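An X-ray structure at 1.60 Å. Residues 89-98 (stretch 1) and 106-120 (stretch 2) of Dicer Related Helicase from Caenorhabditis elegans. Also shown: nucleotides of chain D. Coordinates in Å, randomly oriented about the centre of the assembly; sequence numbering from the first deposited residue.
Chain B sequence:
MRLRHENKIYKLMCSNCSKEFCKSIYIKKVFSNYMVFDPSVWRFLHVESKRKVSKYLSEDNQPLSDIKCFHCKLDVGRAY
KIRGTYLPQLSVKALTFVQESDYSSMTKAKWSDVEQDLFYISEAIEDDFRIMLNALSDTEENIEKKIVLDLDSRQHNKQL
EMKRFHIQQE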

# COMPACT_ATOMS: atom_id res chain seq x y z
N GLN B 89 -0.71 5.52 17.91
CA GLN B 89 -1.06 4.61 16.81
C GLN B 89 -0.61 5.21 15.51
O GLN B 89 -1.19 6.19 14.99
CB GLN B 89 -2.57 4.45 16.80
CG GLN B 89 -3.04 3.33 15.80
CD GLN B 89 -4.53 3.42 15.64
OE1 GLN B 89 -5.05 4.31 14.94
NE2 GLN B 89 -5.25 2.53 16.33
N LEU B 90 0.50 4.69 14.98
CA LEU B 90 0.96 5.18 13.69
C LEU B 90 0.10 4.56 12.58
O LEU B 90 -0.20 3.37 12.62
CB LEU B 90 2.40 4.80 13.49
CG LEU B 90 3.39 5.46 14.45
CD1 LEU B 90 4.78 4.80 14.38
CD2 LEU B 90 3.44 6.99 14.05
N SER B 91 -0.32 5.36 11.60
CA SER B 91 -1.17 4.88 10.51
C SER B 91 -0.25 4.17 9.48
O SER B 91 0.79 4.76 9.11
CB SER B 91 -1.77 6.07 9.80
OG SER B 91 -2.46 5.61 8.61
N VAL B 92 -0.63 2.99 8.97
CA VAL B 92 0.23 2.38 7.93
C VAL B 92 0.36 3.26 6.72
O VAL B 92 1.35 3.18 5.99
CB VAL B 92 -0.30 1.07 7.34
CG1 VAL B 92 0.18 -0.11 8.10
CG2 VAL B 92 -1.83 1.08 7.12
N LYS B 93 -0.64 4.09 6.44
CA LYS B 93 -0.54 5.00 5.29
C LYS B 93 0.55 6.08 5.36
O LYS B 93 0.88 6.66 4.35
CB LYS B 93 -1.86 5.73 5.10
CG LYS B 93 -3.02 4.81 4.87
CD LYS B 93 -4.31 5.61 5.10
CE LYS B 93 -5.53 4.75 4.85
NZ LYS B 93 -6.76 5.59 4.69
N ALA B 94 1.10 6.35 6.56
CA ALA B 94 2.08 7.39 6.72
C ALA B 94 3.48 6.82 6.87
O ALA B 94 4.42 7.61 7.00
CB ALA B 94 1.75 8.11 8.05
N LEU B 95 3.57 5.49 6.78
CA LEU B 95 4.83 4.76 7.07
C LEU B 95 5.48 4.13 5.85
O LEU B 95 4.81 3.64 4.92
CB LEU B 95 4.57 3.64 8.05
CG LEU B 95 4.11 4.10 9.45
CD1 LEU B 95 3.90 2.86 10.28
CD2 LEU B 95 5.13 5.06 10.10
N THR B 96 6.81 4.16 5.88
CA THR B 96 7.61 3.30 5.01
C THR B 96 8.34 2.36 5.94
O THR B 96 8.94 2.78 6.96
CB THR B 96 8.59 4.12 4.20
OG1 THR B 96 7.84 4.94 3.27
CG2 THR B 96 9.45 3.22 3.29
N PHE B 97 8.32 1.05 5.65
CA PHE B 97 9.06 0.07 6.43
C PHE B 97 10.39 -0.21 5.75
O PHE B 97 10.43 -0.45 4.54
CB PHE B 97 8.26 -1.21 6.53
CG PHE B 97 6.93 -1.01 7.21
CD1 PHE B 97 6.82 -1.13 8.58
CD2 PHE B 97 5.82 -0.69 6.48
CE1 PHE B 97 5.59 -0.93 9.18
CE2 PHE B 97 4.59 -0.47 7.08
CZ PHE B 97 4.50 -0.62 8.46
N VAL B 98 11.49 -0.12 6.52
CA VAL B 98 12.80 -0.31 5.87
C VAL B 98 13.52 -1.47 6.53
O VAL B 98 13.64 -1.49 7.78
CB VAL B 98 13.63 0.95 6.00
CG1 VAL B 98 15.10 0.66 5.57
CG2 VAL B 98 12.96 2.13 5.25
N MET B 106 9.37 -0.85 1.97
CA MET B 106 8.01 -1.32 1.56
C MET B 106 6.94 -0.38 2.10
O MET B 106 7.02 0.14 3.23
CB MET B 106 7.76 -2.72 2.15
CG MET B 106 8.73 -3.83 1.70
SD MET B 106 10.09 -3.78 2.93
CE MET B 106 10.78 -5.35 2.51
N THR B 107 5.89 -0.17 1.33
CA THR B 107 4.70 0.48 1.86
C THR B 107 3.59 -0.54 1.79
O THR B 107 3.62 -1.43 0.88
CB THR B 107 4.29 1.78 1.14
OG1 THR B 107 3.89 1.51 -0.23
CG2 THR B 107 5.42 2.85 1.13
N LYS B 108 2.67 -0.46 2.76
CA LYS B 108 1.60 -1.46 2.92
C LYS B 108 0.26 -0.73 3.14
O LYS B 108 0.23 0.39 3.67
CB LYS B 108 1.92 -2.34 4.13
CG LYS B 108 3.19 -3.21 3.93
CD LYS B 108 2.96 -4.22 2.79
CE LYS B 108 4.24 -5.04 2.49
NZ LYS B 108 4.10 -5.93 1.29
N ALA B 109 -0.79 -1.31 2.57
CA ALA B 109 -2.12 -0.71 2.58
C ALA B 109 -2.81 -0.91 3.93
O ALA B 109 -3.53 -0.04 4.37
CB ALA B 109 -2.93 -1.33 1.47
N LYS B 110 -2.50 -2.01 4.62
CA LYS B 110 -3.15 -2.28 5.90
C LYS B 110 -2.14 -2.86 6.88
O LYS B 110 -1.26 -3.59 6.41
CB LYS B 110 -4.18 -3.39 5.70
CG LYS B 110 -5.11 -3.26 4.47
CD LYS B 110 -6.37 -4.12 4.63
CE LYS B 110 -6.30 -5.42 3.82
NZ LYS B 110 -7.68 -5.83 3.39
N TRP B 111 -2.31 -2.59 8.18
CA TRP B 111 -1.48 -3.21 9.23
C TRP B 111 -1.52 -4.72 9.05
O TRP B 111 -0.55 -5.43 9.29
CB TRP B 111 -1.85 -2.76 10.69
CG TRP B 111 -1.16 -1.54 11.14
CD1 TRP B 111 -1.71 -0.33 11.38
CD2 TRP B 111 0.21 -1.42 11.41
NE1 TRP B 111 -0.73 0.57 11.77
CE2 TRP B 111 0.46 -0.10 11.82
CE3 TRP B 111 1.29 -2.32 11.34
CZ2 TRP B 111 1.72 0.37 12.15
CZ3 TRP B 111 2.51 -1.87 11.71
CH2 TRP B 111 2.73 -0.51 12.09
N SER B 112 -2.65 -5.23 8.59
CA SER B 112 -2.76 -6.65 8.32
C SER B 112 -1.81 -7.21 7.25
O SER B 112 -1.41 -8.37 7.33
CB SER B 112 -4.21 -7.00 8.01
OG SER B 112 -4.72 -6.08 7.06
N ASP B 113 -1.42 -6.38 6.27
CA ASP B 113 -0.49 -6.85 5.22
C ASP B 113 0.95 -6.81 5.77
O ASP B 113 1.78 -7.64 5.35
CB ASP B 113 -0.51 -5.95 3.98
CG ASP B 113 -1.80 -6.07 3.17
OD1 ASP B 113 -2.30 -7.20 3.04
OD2 ASP B 113 -2.29 -5.04 2.67
N VAL B 114 1.19 -5.94 6.73
CA VAL B 114 2.48 -5.87 7.42
C VAL B 114 2.74 -7.20 8.14
O VAL B 114 3.84 -7.75 8.06
CB VAL B 114 2.53 -4.70 8.41
CG1 VAL B 114 3.84 -4.69 9.18
CG2 VAL B 114 2.36 -3.34 7.67
N GLU B 115 1.73 -7.71 8.87
CA GLU B 115 1.85 -9.05 9.52
C GLU B 115 2.11 -10.20 8.59
O GLU B 115 2.85 -11.15 8.89
CB GLU B 115 0.57 -9.38 10.31
CG GLU B 115 0.33 -8.47 11.43
CD GLU B 115 -0.85 -8.91 12.35
OE1 GLU B 115 -1.99 -8.47 12.12
OE2 GLU B 115 -0.63 -9.70 13.28
N GLN B 116 1.44 -10.17 7.45
CA GLN B 116 1.56 -11.21 6.50
C GLN B 116 2.89 -11.22 5.75
O GLN B 116 3.41 -12.28 5.45
CB GLN B 116 0.43 -11.08 5.48
CG GLN B 116 0.22 -12.31 4.66
CD GLN B 116 -1.04 -12.24 3.78
OE1 GLN B 116 -1.96 -11.47 4.06
NE2 GLN B 116 -1.06 -13.03 2.71
N ASP B 117 3.41 -10.04 5.45
CA ASP B 117 4.49 -9.96 4.47
C ASP B 117 5.81 -9.67 5.19
O ASP B 117 6.88 -10.15 4.76
CB ASP B 117 4.20 -8.80 3.54
CG ASP B 117 2.98 -9.04 2.61
OD1 ASP B 117 2.50 -10.19 2.54
OD2 ASP B 117 2.54 -8.07 1.95
N LEU B 118 5.77 -8.92 6.29
CA LEU B 118 7.02 -8.33 6.78
C LEU B 118 7.46 -8.87 8.14
O LEU B 118 8.58 -9.37 8.29
CB LEU B 118 6.93 -6.79 6.86
CG LEU B 118 6.55 -6.05 5.54
CD1 LEU B 118 6.56 -4.52 5.71
CD2 LEU B 118 7.55 -6.46 4.42
N PHE B 119 6.61 -8.73 9.15
CA PHE B 119 7.03 -9.19 10.47
C PHE B 119 5.85 -9.58 11.38
O PHE B 119 4.76 -9.02 11.26
CB PHE B 119 7.90 -8.14 11.17
CG PHE B 119 7.26 -6.75 11.29
CD1 PHE B 119 6.48 -6.39 12.39
CD2 PHE B 119 7.54 -5.77 10.35
CE1 PHE B 119 5.96 -5.08 12.51
CE2 PHE B 119 7.01 -4.49 10.44
CZ PHE B 119 6.20 -4.13 11.52
N TYR B 120 6.09 -10.56 12.26
CA TYR B 120 5.12 -10.92 13.29
C TYR B 120 4.84 -9.76 14.26
O TYR B 120 5.79 -9.05 14.69
CB TYR B 120 5.73 -12.10 14.04
CG TYR B 120 5.09 -12.44 15.34
CD1 TYR B 120 3.89 -13.12 15.40
CD2 TYR B 120 5.70 -12.09 16.50
CE1 TYR B 120 3.31 -13.45 16.63
CE2 TYR B 120 5.14 -12.40 17.73
CZ TYR B 120 3.94 -13.08 17.79
OH TYR B 120 3.41 -13.38 19.05
P G D 2 -8.27 4.99 10.66
OP1 G D 2 -7.22 5.06 9.60
OP2 G D 2 -9.69 4.99 10.18
O5' G D 2 -7.95 3.63 11.44
C5' G D 2 -6.70 3.48 12.11
C4' G D 2 -6.67 2.18 12.86
O4' G D 2 -7.61 2.21 13.94
C3' G D 2 -7.07 0.93 12.07
O3' G D 2 -5.98 0.44 11.33
C2' G D 2 -7.45 -0.03 13.19
O2' G D 2 -6.26 -0.53 13.79
C1' G D 2 -8.11 0.91 14.19
N9 G D 2 -9.57 0.98 14.04
C8 G D 2 -10.31 1.99 13.42
N7 G D 2 -11.61 1.79 13.49
C5 G D 2 -11.72 0.59 14.21
C6 G D 2 -12.86 -0.15 14.62
O6 G D 2 -14.03 0.12 14.43
N1 G D 2 -12.52 -1.31 15.32
C2 G D 2 -11.24 -1.71 15.62
N2 G D 2 -11.09 -2.85 16.33
N3 G D 2 -10.17 -1.01 15.24
C4 G D 2 -10.48 0.10 14.56
P G D 4 -8.38 -5.29 7.83
OP1 G D 4 -7.41 -6.05 6.99
OP2 G D 4 -8.99 -4.02 7.39
O5' G D 4 -9.62 -6.23 8.18
C5' G D 4 -9.45 -7.46 8.83
C4' G D 4 -10.77 -8.07 9.17
O4' G D 4 -11.47 -7.31 10.19
C3' G D 4 -11.77 -8.15 8.03
O3' G D 4 -11.46 -9.22 7.18
C2' G D 4 -13.08 -8.30 8.78
O2' G D 4 -13.16 -9.59 9.35
C1' G D 4 -12.85 -7.34 9.94
N9 G D 4 -13.30 -5.97 9.65
C8 G D 4 -12.56 -4.89 9.21
N7 G D 4 -13.30 -3.83 9.05
C5 G D 4 -14.58 -4.22 9.42
C6 G D 4 -15.81 -3.50 9.47
O6 G D 4 -16.01 -2.30 9.19
N1 G D 4 -16.86 -4.34 9.88
C2 G D 4 -16.76 -5.67 10.22
N2 G D 4 -17.89 -6.31 10.60
N3 G D 4 -15.61 -6.33 10.19
C4 G D 4 -14.59 -5.55 9.78
P C D 3 -6.18 -0.08 9.84
OP1 C D 3 -4.81 -0.45 9.40
OP2 C D 3 -7.20 0.76 9.14
O5' C D 3 -6.90 -1.49 10.07
C5' C D 3 -6.23 -2.57 10.70
C4' C D 3 -7.18 -3.64 11.19
O4' C D 3 -8.06 -3.08 12.20
C3' C D 3 -8.16 -4.23 10.19
O3' C D 3 -7.60 -5.10 9.22
C2' C D 3 -9.18 -4.87 11.12
O2' C D 3 -8.68 -6.06 11.72
C1' C D 3 -9.28 -3.81 12.21
N1 C D 3 -10.40 -2.87 11.94
C2 C D 3 -11.67 -3.28 12.34
O2 C D 3 -11.80 -4.36 12.93
N3 C D 3 -12.72 -2.47 12.07
C4 C D 3 -12.57 -1.31 11.43
N4 C D 3 -13.66 -0.57 11.21
C5 C D 3 -11.28 -0.89 10.99
C6 C D 3 -10.23 -1.69 11.26
O HOH W 1 3.00 1.55 4.71

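A methyl group sits almost squarely on an indole: Val92 CG1 lies 3.5 Å from the centroid of the five-membered ring of Trp111 (the ring of CG, CD1, NE1, CE2 and CD2), only 8° off the ring normal, a CH-pi contact over the face. The same indole is pinned at its edge, where Trp111 NE1 donates a hydrogen bond to Leu90 O (3.0 Å), so the one side chain takes a polar contact from the strand end and an apolar one from the 3-10 segment that follows. Val92, in a 3-10 segment, also reaches the segment before the helix, with CG2 3.4 Å from Ala109 O.

Farther along, Phe97 and Met106 form an antiparallel bridge with paired hydrogen bonds, Phe97 N to Met106 O (2.9 Å) and Met106 N to Phe97 O (2.8 Å). The Phe97 ring packs against side chains of the helix and of the residues after it; its edge points toward the face of the Trp111 six-membered ring in an offset arrangement, planes at 79°. Phe97 CZ packs 3.5 Å from Val114 CG2, Phe97 CB 3.8 Å from Leu118 CD1, and Phe97 CD1 3.8 Å from Phe119 CE2.

Between these two anchors, water 1 accepts from Lys108 N (2.8 Å) and lies 2.6 Å from Val92 O and 2.8 Å from Leu95 O, linking backbones that do not bond directly there.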